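Local coordinates for WYL1 (Ruminococcus sp., PDB 6OAW), which probably acts as an accessory protein that modulates the RNA-targeting effector of the Type VI-D CRISPR-Cas system and carries a WYL domain, at residues 173-177 with 178-182; 297-300 with 301-304. All coordinates share one frame; numbering follows the deposited sequence.

Contact 1: residues 173-177 with 178-182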
# COMPACT_ATOMS: atom_id res chain seq x y z
N ALA B 173 4.12 2.99 -9.91
CA ALA B 173 3.55 3.87 -8.87
C ALA B 173 2.71 3.11 -7.85
O ALA B 173 2.48 3.72 -6.78
CB ALA B 173 2.73 4.96 -9.49
N LEU B 174 2.23 1.90 -8.17
CA LEU B 174 1.33 1.11 -7.28
C LEU B 174 2.15 0.18 -6.37
O LEU B 174 1.60 -0.38 -5.40
CB LEU B 174 0.31 0.32 -8.12
CG LEU B 174 -0.75 1.17 -8.84
CD1 LEU B 174 -1.65 0.32 -9.73
CD2 LEU B 174 -1.58 2.00 -7.87
N LEU B 175 3.41 -0.05 -6.71
CA LEU B 175 4.28 -0.97 -5.94
C LEU B 175 4.51 -0.41 -4.53
O LEU B 175 4.48 0.85 -4.38
CB LEU B 175 5.62 -1.12 -6.65
CG LEU B 175 5.57 -1.83 -7.99
CD1 LEU B 175 6.94 -1.76 -8.67
CD2 LEU B 175 5.13 -3.28 -7.80
N SER B 176 4.83 -1.28 -3.58
CA SER B 176 5.25 -0.86 -2.22
C SER B 176 6.55 -0.04 -2.30
O SER B 176 7.29 -0.18 -3.30
CB SER B 176 5.41 -2.07 -1.34
OG SER B 176 6.60 -2.76 -1.68
N ASP B 177 6.86 0.74 -1.26
CA ASP B 177 8.12 1.51 -1.18
C ASP B 177 9.32 0.59 -1.46
O ASP B 177 10.13 0.95 -2.32
CB ASP B 177 8.23 2.27 0.16
CG ASP B 177 7.19 3.38 0.32
OD1 ASP B 177 6.43 3.62 -0.63
OD2 ASP B 177 7.11 3.99 1.41
N CYS B 178 9.40 -0.57 -0.80
CA CYS B 178 10.56 -1.48 -0.91
C CYS B 178 10.63 -2.07 -2.32
O CYS B 178 11.78 -2.25 -2.83
CB CYS B 178 10.60 -2.55 0.18
SG CYS B 178 9.37 -3.88 0.08
N GLU B 179 9.49 -2.32 -2.96
CA GLU B 179 9.52 -2.83 -4.36
C GLU B 179 10.06 -1.73 -5.26
O GLU B 179 10.95 -2.03 -6.05
CB GLU B 179 8.14 -3.32 -4.82
CG GLU B 179 7.83 -4.73 -4.35
CD GLU B 179 6.35 -5.08 -4.43
OE1 GLU B 179 5.48 -4.16 -4.31
OE2 GLU B 179 6.05 -6.26 -4.67
N ARG B 180 9.58 -0.49 -5.13
CA ARG B 180 10.02 0.60 -6.03
C ARG B 180 11.52 0.80 -5.85
O ARG B 180 12.21 0.98 -6.86
CB ARG B 180 9.24 1.89 -5.79
CG ARG B 180 7.77 1.75 -6.15
CD ARG B 180 6.99 3.04 -6.18
NE ARG B 180 7.37 3.97 -5.13
CZ ARG B 180 6.90 4.00 -3.88
NH1 ARG B 180 6.01 3.12 -3.46
NH2 ARG B 180 7.37 4.91 -3.05
N GLU B 181 12.00 0.67 -4.61
CA GLU B 181 13.42 0.89 -4.28
C GLU B 181 14.29 -0.17 -4.97
O GLU B 181 15.41 0.16 -5.40
CB GLU B 181 13.59 0.91 -2.76
CG GLU B 181 14.95 1.41 -2.34
CD GLU B 181 15.31 1.12 -0.89
OE1 GLU B 181 15.31 -0.09 -0.49
OE2 GLU B 181 15.55 2.11 -0.18
N ARG B 182 13.79 -1.40 -5.12
CA ARG B 182 14.59 -2.50 -5.72
C ARG B 182 14.71 -2.27 -7.22
O ARG B 182 15.75 -2.60 -7.77
CB ARG B 182 14.03 -3.88 -5.38
CG ARG B 182 13.99 -4.16 -3.89
CD ARG B 182 14.10 -5.64 -3.60
NE ARG B 182 12.86 -6.35 -3.87
CZ ARG B 182 11.78 -6.32 -3.09
NH1 ARG B 182 11.77 -5.59 -1.99
NH2 ARG B 182 10.70 -6.99 -3.42
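Ser-176 and Glu-179 close the start of helix 177-184 with a capping box. Ser-176 OG accepts from Glu-179 N at 3.2 Å, and Glu-179 OE1 in return accepts from Ser-176 N at 3.0 Å through its anti lone pair. The hydroxyl adds a bond to OE1 from above the carboxylate plane, so two donors grip that oxygen. With OG lodged between backbone N and carbonyl carbon (chi1 75°), it faces the helix start. Close by, Leu-175 CB packs on Arg-180 CG at 3.6 Å. The Arg-180 chain bends at chi3 (-38°) and brings NH1 to Leu-175 O at 2.9 Å, in the guanidinium plane. Asp-177 OD1 takes NH1 and NH2 together, both at 2.9 Å, its carboxylate nearly perpendicular to the guanidinium; NE turns to Asp-39. The box is tight, whereas the Ala-173 end is loose: CA stays 4.4 Å from Arg-180 CD, and the methyl turns to helix 30-44. A leucine in place of Arg-180 would probably leave Asp-177 and Asp-39 without their shared cation and Leu-175 O without its donor. The chemistry implies a helix start held twice, by the serine-glutamate box and by Arg-180, paired with Asp-177 and reaching back to Leu-175.

Contact 2: residues 297-300 with 301-304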
# COMPACT_ATOMS: atom_id res chain seq x y z
N LEU B 297 18.30 -10.81 10.03
CA LEU B 297 17.24 -11.23 9.07
C LEU B 297 15.86 -10.90 9.64
O LEU B 297 14.99 -10.50 8.86
CB LEU B 297 17.33 -12.73 8.77
CG LEU B 297 18.54 -13.24 7.98
CD1 LEU B 297 18.35 -14.72 7.64
CD2 LEU B 297 18.78 -12.41 6.71
N SER B 298 15.64 -11.09 10.94
CA SER B 298 14.28 -10.92 11.53
C SER B 298 14.05 -9.45 11.90
O SER B 298 12.90 -9.01 11.76
CB SER B 298 14.05 -11.85 12.67
OG SER B 298 15.17 -11.86 13.53
N ASP B 299 15.11 -8.72 12.30
CA ASP B 299 15.03 -7.24 12.47
C ASP B 299 16.20 -6.54 11.78
O ASP B 299 17.24 -6.27 12.36
CB ASP B 299 14.88 -6.85 13.94
CG ASP B 299 14.39 -5.41 14.07
OD1 ASP B 299 14.66 -4.61 13.14
OD2 ASP B 299 13.67 -5.12 15.03
N PRO B 300 16.10 -6.22 10.48
CA PRO B 300 17.23 -5.64 9.77
C PRO B 300 17.44 -4.15 10.00
O PRO B 300 18.44 -3.67 9.51
CB PRO B 300 16.88 -5.84 8.29
CG PRO B 300 15.36 -5.82 8.30
CD PRO B 300 14.96 -6.49 9.59
N ARG B 301 16.52 -3.46 10.69
CA ARG B 301 16.75 -2.04 11.05
C ARG B 301 17.43 -1.94 12.40
O ARG B 301 18.37 -1.18 12.50
CB ARG B 301 15.48 -1.20 11.11
CG ARG B 301 15.80 0.29 11.11
CD ARG B 301 14.61 1.22 11.17
NE ARG B 301 15.04 2.60 11.43
CZ ARG B 301 14.22 3.64 11.64
NH1 ARG B 301 12.91 3.46 11.66
NH2 ARG B 301 14.73 4.84 11.84
N PHE B 302 16.89 -2.59 13.42
CA PHE B 302 17.30 -2.39 14.84
C PHE B 302 18.18 -3.54 15.34
O PHE B 302 18.86 -3.35 16.31
CB PHE B 302 16.09 -2.19 15.75
CG PHE B 302 15.30 -0.96 15.41
CD1 PHE B 302 15.89 0.29 15.42
CD2 PHE B 302 13.97 -1.06 15.03
CE1 PHE B 302 15.18 1.42 15.07
CE2 PHE B 302 13.25 0.08 14.70
CZ PHE B 302 13.85 1.32 14.72
N GLY B 303 18.20 -4.69 14.68
CA GLY B 303 19.10 -5.79 15.07
C GLY B 303 20.56 -5.36 15.17
O GLY B 303 21.25 -5.92 16.05
N SER B 304 20.99 -4.40 14.34
CA SER B 304 22.37 -3.87 14.20
C SER B 304 22.85 -3.12 15.45
O SER B 304 24.08 -3.08 15.68
CB SER B 304 22.47 -2.97 12.98
OG SER B 304 23.77 -3.07 12.41
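Asp-299, the first residue beyond the helical end of 287-298, turns its carboxylate onto the backbone N-H groups of Arg-301 and Phe-302. Its CG stands opposite the backbone N (chi1 -163°) and beside the carbonyl carbon, which swings OD1 over the chain that follows. OD1 receives Phe-302 N at 3.0 Å in an almost straight bond (172°), the donor sitting well above the carboxylate plane. A weak second bond comes from Arg-301 N at 3.3 Å. Against the Phe-302 side chain the carboxylate crosses obliquely, the two planes 73° apart. OD2 lies at the ring's edge, 4.1 Å from Phe-302 CD2, and OD1 is 3.8 Å from Phe-302 CB. The main chain adds its own bond, Gly-303 N to Asp-299 O at 3.0 Å, which is noticeably bent. Together, the side-chain bond to Phe-302 N and the main-chain bond to Gly-303 N define an Asx motif, here turning the chain aside after helix 287-298 and leading it toward strand 310-314. Glycine suits position 303, where a CB would point into the Asp-299 carbonyl oxygen. Pro-300 is buried against strands 219-230 and 237-243 of the antiparallel sheet, and its carbonyl oxygen accepts from Ser-256 OG. Arg-301 runs extended from CG to NE alongside the next residue's ring: its CD lies 3.6 Å above one face of Phe-302, offset toward the rim, while Phe-302 CE1 sits 3.8 Å over one face of the guanidinium. Both side chains also touch Tyr-355 of helix 350-357 and Gln-328. Gln-352 of the same helix meets Asp-299 and Phe-302, joining the turn to the C-terminal part of the chain.

Overall arrangement
Contact 1 precedes contact 2 along the chain; their centres lie about 20 Å apart and their nearest atoms about 10 Å, without touching. Both touch strand 219-230 of the antiparallel sheet. Residues 173-182 cover the loop after helix 161-172 and the start of helix 177-184, and also meet helix 30-44 of the N-terminal part. Residues 297-304 run from the last turn of helix 287-298 into the loop before strand 310-314, pack on strand 237-243 as well, and reach helix 350-357 of the C-terminal part. Each contact is a local turn at a helix end, one where a helix starts and one where a helix has ended, at junctions between the sheet, consistent with the WYL domain, and its neighbours.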